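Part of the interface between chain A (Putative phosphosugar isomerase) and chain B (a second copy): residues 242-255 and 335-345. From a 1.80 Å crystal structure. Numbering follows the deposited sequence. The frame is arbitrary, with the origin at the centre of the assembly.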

# COMPACT_ATOMS: atom_id res chain seq x y z
N GLU A 242 -2.36 -4.71 -6.92
CA GLU A 242 -2.03 -5.72 -7.93
C GLU A 242 -3.32 -6.60 -8.02
O GLU A 242 -4.06 -6.79 -7.03
CB GLU A 242 -0.77 -6.52 -7.56
CG GLU A 242 -0.37 -7.59 -8.57
CD GLU A 242 -1.04 -8.92 -8.35
OE1 GLU A 242 -1.44 -9.23 -7.21
OE2 GLU A 242 -1.20 -9.67 -9.34
N PHE A 243 -3.56 -7.13 -9.22
CA PHE A 243 -4.78 -7.89 -9.53
C PHE A 243 -5.09 -9.05 -8.57
O PHE A 243 -6.19 -9.16 -8.05
CB PHE A 243 -4.66 -8.42 -10.98
CG PHE A 243 -5.92 -9.00 -11.53
CD1 PHE A 243 -6.24 -10.33 -11.28
CD2 PHE A 243 -6.76 -8.24 -12.34
CE1 PHE A 243 -7.38 -10.88 -11.79
CE2 PHE A 243 -7.93 -8.79 -12.86
CZ PHE A 243 -8.24 -10.11 -12.59
N GLU A 244 -4.12 -9.93 -8.39
CA GLU A 244 -4.30 -11.06 -7.46
C GLU A 244 -4.54 -10.60 -6.04
O GLU A 244 -5.38 -11.18 -5.37
CB GLU A 244 -3.11 -12.05 -7.56
CG GLU A 244 -3.25 -13.30 -6.71
CD GLU A 244 -4.48 -14.13 -7.03
OE1 GLU A 244 -4.81 -14.28 -8.21
OE2 GLU A 244 -5.10 -14.65 -6.08
N GLU A 245 -3.87 -9.55 -5.57
CA GLU A 245 -4.09 -9.06 -4.21
C GLU A 245 -5.47 -8.42 -4.05
O GLU A 245 -6.12 -8.59 -3.00
CB GLU A 245 -2.94 -8.16 -3.75
CG GLU A 245 -1.57 -8.91 -3.66
CD GLU A 245 -1.59 -10.11 -2.72
OE1 GLU A 245 -1.93 -9.88 -1.53
OE2 GLU A 245 -1.27 -11.27 -3.18
N PHE A 246 -5.99 -7.79 -5.10
CA PHE A 246 -7.33 -7.27 -5.06
C PHE A 246 -8.34 -8.37 -4.79
O PHE A 246 -9.33 -8.15 -4.10
CB PHE A 246 -7.69 -6.57 -6.38
CG PHE A 246 -9.04 -5.87 -6.36
CD1 PHE A 246 -10.20 -6.55 -6.73
CD2 PHE A 246 -9.16 -4.52 -6.00
CE1 PHE A 246 -11.45 -5.93 -6.72
CE2 PHE A 246 -10.41 -3.89 -5.98
CZ PHE A 246 -11.55 -4.60 -6.38
N ILE A 247 -8.09 -9.55 -5.36
CA ILE A 247 -8.98 -10.69 -5.16
C ILE A 247 -9.05 -11.13 -3.70
O ILE A 247 -10.10 -11.62 -3.25
CB ILE A 247 -8.58 -11.87 -6.11
CG1 ILE A 247 -8.79 -11.43 -7.56
CG2 ILE A 247 -9.35 -13.18 -5.74
CD1 ILE A 247 -8.18 -12.38 -8.61
N HIS A 248 -7.98 -10.88 -2.95
CA HIS A 248 -7.89 -11.18 -1.51
C HIS A 248 -8.54 -10.13 -0.59
O HIS A 248 -7.86 -9.46 0.18
CB HIS A 248 -6.42 -11.44 -1.09
CG HIS A 248 -5.89 -12.74 -1.59
ND1 HIS A 248 -5.90 -13.89 -0.82
CD2 HIS A 248 -5.41 -13.10 -2.80
CE1 HIS A 248 -5.40 -14.88 -1.53
NE2 HIS A 248 -5.11 -14.44 -2.75
N GLY A 249 -9.85 -9.99 -0.74
CA GLY A 249 -10.67 -9.17 0.14
C GLY A 249 -11.09 -7.78 -0.27
O GLY A 249 -12.03 -7.24 0.29
N ILE A 250 -10.42 -7.18 -1.25
CA ILE A 250 -10.73 -5.79 -1.59
C ILE A 250 -12.12 -5.61 -2.20
O ILE A 250 -12.75 -4.58 -1.95
CB ILE A 250 -9.61 -5.12 -2.46
CG1 ILE A 250 -8.22 -5.36 -1.85
CG2 ILE A 250 -9.89 -3.58 -2.69
CD1 ILE A 250 -8.02 -4.92 -0.41
N TYR A 251 -12.60 -6.62 -2.95
CA TYR A 251 -13.93 -6.60 -3.58
C TYR A 251 -15.06 -6.32 -2.58
O TYR A 251 -16.09 -5.79 -2.95
CB TYR A 251 -14.22 -7.92 -4.32
CG TYR A 251 -14.29 -9.10 -3.40
CD1 TYR A 251 -13.14 -9.82 -3.06
CD2 TYR A 251 -15.51 -9.52 -2.87
CE1 TYR A 251 -13.21 -10.91 -2.20
CE2 TYR A 251 -15.57 -10.59 -2.00
CZ TYR A 251 -14.44 -11.28 -1.68
OH TYR A 251 -14.51 -12.38 -0.83
N ASN A 252 -14.85 -6.68 -1.30
CA ASN A 252 -15.83 -6.45 -0.25
C ASN A 252 -16.26 -5.01 -0.11
O ASN A 252 -17.38 -4.76 0.31
CB ASN A 252 -15.24 -6.87 1.12
CG ASN A 252 -15.20 -8.35 1.32
OD1 ASN A 252 -14.13 -8.95 1.53
ND2 ASN A 252 -16.36 -8.97 1.23
N ALA A 253 -15.37 -4.06 -0.41
CA ALA A 253 -15.67 -2.64 -0.24
C ALA A 253 -16.23 -1.93 -1.48
O ALA A 253 -16.47 -0.71 -1.43
CB ALA A 253 -14.41 -1.94 0.27
N ILE A 254 -16.50 -2.67 -2.56
CA ILE A 254 -16.97 -2.07 -3.81
C ILE A 254 -18.46 -1.82 -3.75
O ILE A 254 -19.24 -2.69 -3.39
CB ILE A 254 -16.61 -2.91 -5.08
CG1 ILE A 254 -15.08 -3.11 -5.16
CG2 ILE A 254 -17.15 -2.27 -6.38
CD1 ILE A 254 -14.23 -1.81 -5.24
N ASN A 255 -18.85 -0.60 -4.08
CA ASN A 255 -20.27 -0.27 -4.16
C ASN A 255 -20.52 0.64 -5.37
O ASN A 255 -19.63 0.86 -6.21
CB ASN A 255 -20.77 0.24 -2.82
CG ASN A 255 -20.08 1.47 -2.40
OD1 ASN A 255 -19.98 2.41 -3.18
ND2 ASN A 255 -19.57 1.48 -1.18
N VAL B 335 -18.96 -12.69 7.24
CA VAL B 335 -19.48 -13.19 5.96
C VAL B 335 -19.18 -12.19 4.85
O VAL B 335 -19.56 -11.03 4.98
CB VAL B 335 -20.99 -13.36 6.05
CG1 VAL B 335 -21.58 -13.76 4.67
CG2 VAL B 335 -21.32 -14.40 7.13
N PRO B 336 -18.52 -12.62 3.74
CA PRO B 336 -18.18 -11.63 2.69
C PRO B 336 -19.37 -11.11 1.88
O PRO B 336 -20.44 -11.73 1.87
CB PRO B 336 -17.21 -12.38 1.76
CG PRO B 336 -16.98 -13.73 2.38
CD PRO B 336 -18.04 -13.98 3.40
N LYS B 337 -19.16 -9.95 1.26
CA LYS B 337 -20.12 -9.29 0.35
C LYS B 337 -20.72 -10.25 -0.67
O LYS B 337 -21.93 -10.20 -0.95
CB LYS B 337 -19.41 -8.17 -0.41
CG LYS B 337 -20.24 -7.44 -1.46
CD LYS B 337 -19.35 -6.45 -2.20
CE LYS B 337 -20.11 -5.72 -3.30
NZ LYS B 337 -20.96 -4.62 -2.79
N ASP B 338 -19.86 -11.08 -1.23
CA ASP B 338 -20.23 -12.04 -2.25
C ASP B 338 -19.46 -13.32 -1.94
O ASP B 338 -18.23 -13.37 -2.07
CB ASP B 338 -19.88 -11.47 -3.63
CG ASP B 338 -20.35 -12.35 -4.78
OD1 ASP B 338 -20.70 -13.54 -4.56
OD2 ASP B 338 -20.36 -11.84 -5.92
N THR B 339 -20.20 -14.34 -1.51
CA THR B 339 -19.63 -15.64 -1.20
C THR B 339 -19.13 -16.37 -2.47
O THR B 339 -18.23 -17.23 -2.39
CB THR B 339 -20.68 -16.51 -0.45
OG1 THR B 339 -21.86 -16.66 -1.26
CG2 THR B 339 -21.05 -15.85 0.90
N ARG B 340 -19.69 -16.00 -3.63
CA ARG B 340 -19.34 -16.57 -4.93
C ARG B 340 -18.30 -15.76 -5.73
O ARG B 340 -18.02 -16.11 -6.88
CB ARG B 340 -20.60 -16.73 -5.79
N PHE B 341 -17.72 -14.72 -5.13
CA PHE B 341 -16.76 -13.87 -5.87
C PHE B 341 -15.58 -14.63 -6.43
O PHE B 341 -15.23 -14.47 -7.61
CB PHE B 341 -16.22 -12.73 -4.98
CG PHE B 341 -15.21 -11.87 -5.69
CD1 PHE B 341 -15.62 -10.92 -6.62
CD2 PHE B 341 -13.84 -12.03 -5.45
CE1 PHE B 341 -14.69 -10.11 -7.29
CE2 PHE B 341 -12.91 -11.21 -6.10
CZ PHE B 341 -13.33 -10.25 -7.03
N HIS B 342 -14.95 -15.44 -5.58
CA HIS B 342 -13.79 -16.24 -5.98
C HIS B 342 -14.18 -17.26 -7.06
O HIS B 342 -13.49 -17.40 -8.07
CB HIS B 342 -13.13 -16.90 -4.75
CG HIS B 342 -12.58 -15.91 -3.75
ND1 HIS B 342 -11.27 -15.45 -3.79
CD2 HIS B 342 -13.15 -15.30 -2.69
CE1 HIS B 342 -11.08 -14.60 -2.80
NE2 HIS B 342 -12.20 -14.49 -2.12
N MSE B 343 -15.31 -17.93 -6.85
CA MSE B 343 -15.84 -18.88 -7.85
C MSE B 343 -16.10 -18.18 -9.20
O MSE B 343 -15.87 -18.77 -10.25
CB MSE B 343 -17.13 -19.56 -7.34
N LYS B 344 -16.55 -16.92 -9.15
CA LYS B 344 -16.80 -16.12 -10.37
C LYS B 344 -15.51 -15.74 -11.13
O LYS B 344 -15.52 -15.68 -12.36
CB LYS B 344 -17.60 -14.86 -10.03
CG LYS B 344 -19.04 -15.12 -9.66
CD LYS B 344 -19.63 -13.92 -8.92
CE LYS B 344 -21.11 -14.09 -8.62
NZ LYS B 344 -21.69 -12.86 -8.00
N LEU B 345 -14.42 -15.48 -10.40
CA LEU B 345 -13.14 -15.13 -11.02
C LEU B 345 -12.43 -16.37 -11.57
O LEU B 345 -11.87 -16.32 -12.68
CB LEU B 345 -12.22 -14.35 -10.05
CG LEU B 345 -12.37 -12.82 -10.06
CD1 LEU B 345 -11.65 -12.24 -11.26
CD2 LEU B 345 -13.82 -12.36 -10.04
O HOH W 1 -16.22 -14.54 -1.33

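Two copies of the isomerase meet here through a short helix and a 3-10 segment of chain A, set against a loop and short helix of chain B; together the two stretches bury 586 Å². The backbones come closest at Asn A252 and Lys B337, with CA atoms 5.2 Å apart, and stand 7.4 Å apart at Ile A247 and His B342. Glu A242 caps the chain A helix, its OE1 accepting from Glu A245 N (2.9 Å) and its OE2 from Glu A244 N (3.1 Å). The next residue, Phe A243, reaches Leu B345 with the tip of its ring (Phe A243 CZ to Leu B345 CD1, 4.2 Å). Ile A247 extends this apolar patch: its CG2 lies 4.1 Å from Phe B341 CE2 and its CD1 4.4 Å from Leu B345 CD1, while its carbonyl O sits 3.2 Å from His B342 CE1. Gly A249, at phi 100°, turns the chain where a CB would jam against the preceding carbonyl. Tyr A251, in the p rotamer, is the centrepiece, with the largest covered area of either stretch. Its ring forms an offset stack on Phe B341, centroids 3.9 Å apart and planes at 13°, and each residue's CB lies over the other's ring face. The hydroxyl, at the end of this greasy surface, finds polar partners: His B342 NE2 donates a weak bond to Tyr A251 OH (3.4 Å), and a water 2.8 Å from that OH donates to Asp B338 O (2.4 Å from the water O), bridging the chains. Asn A252 packs its side chain by Pro B336 and the backbone of Lys B337. The Lys B337 side chain, extended through chi3, passes Tyr A251 O (3.4 Å from CD) and bends at chi4 so that NZ donates to Ile A254 O at 2.7 Å, pairing a charged amine with a backbone carbonyl.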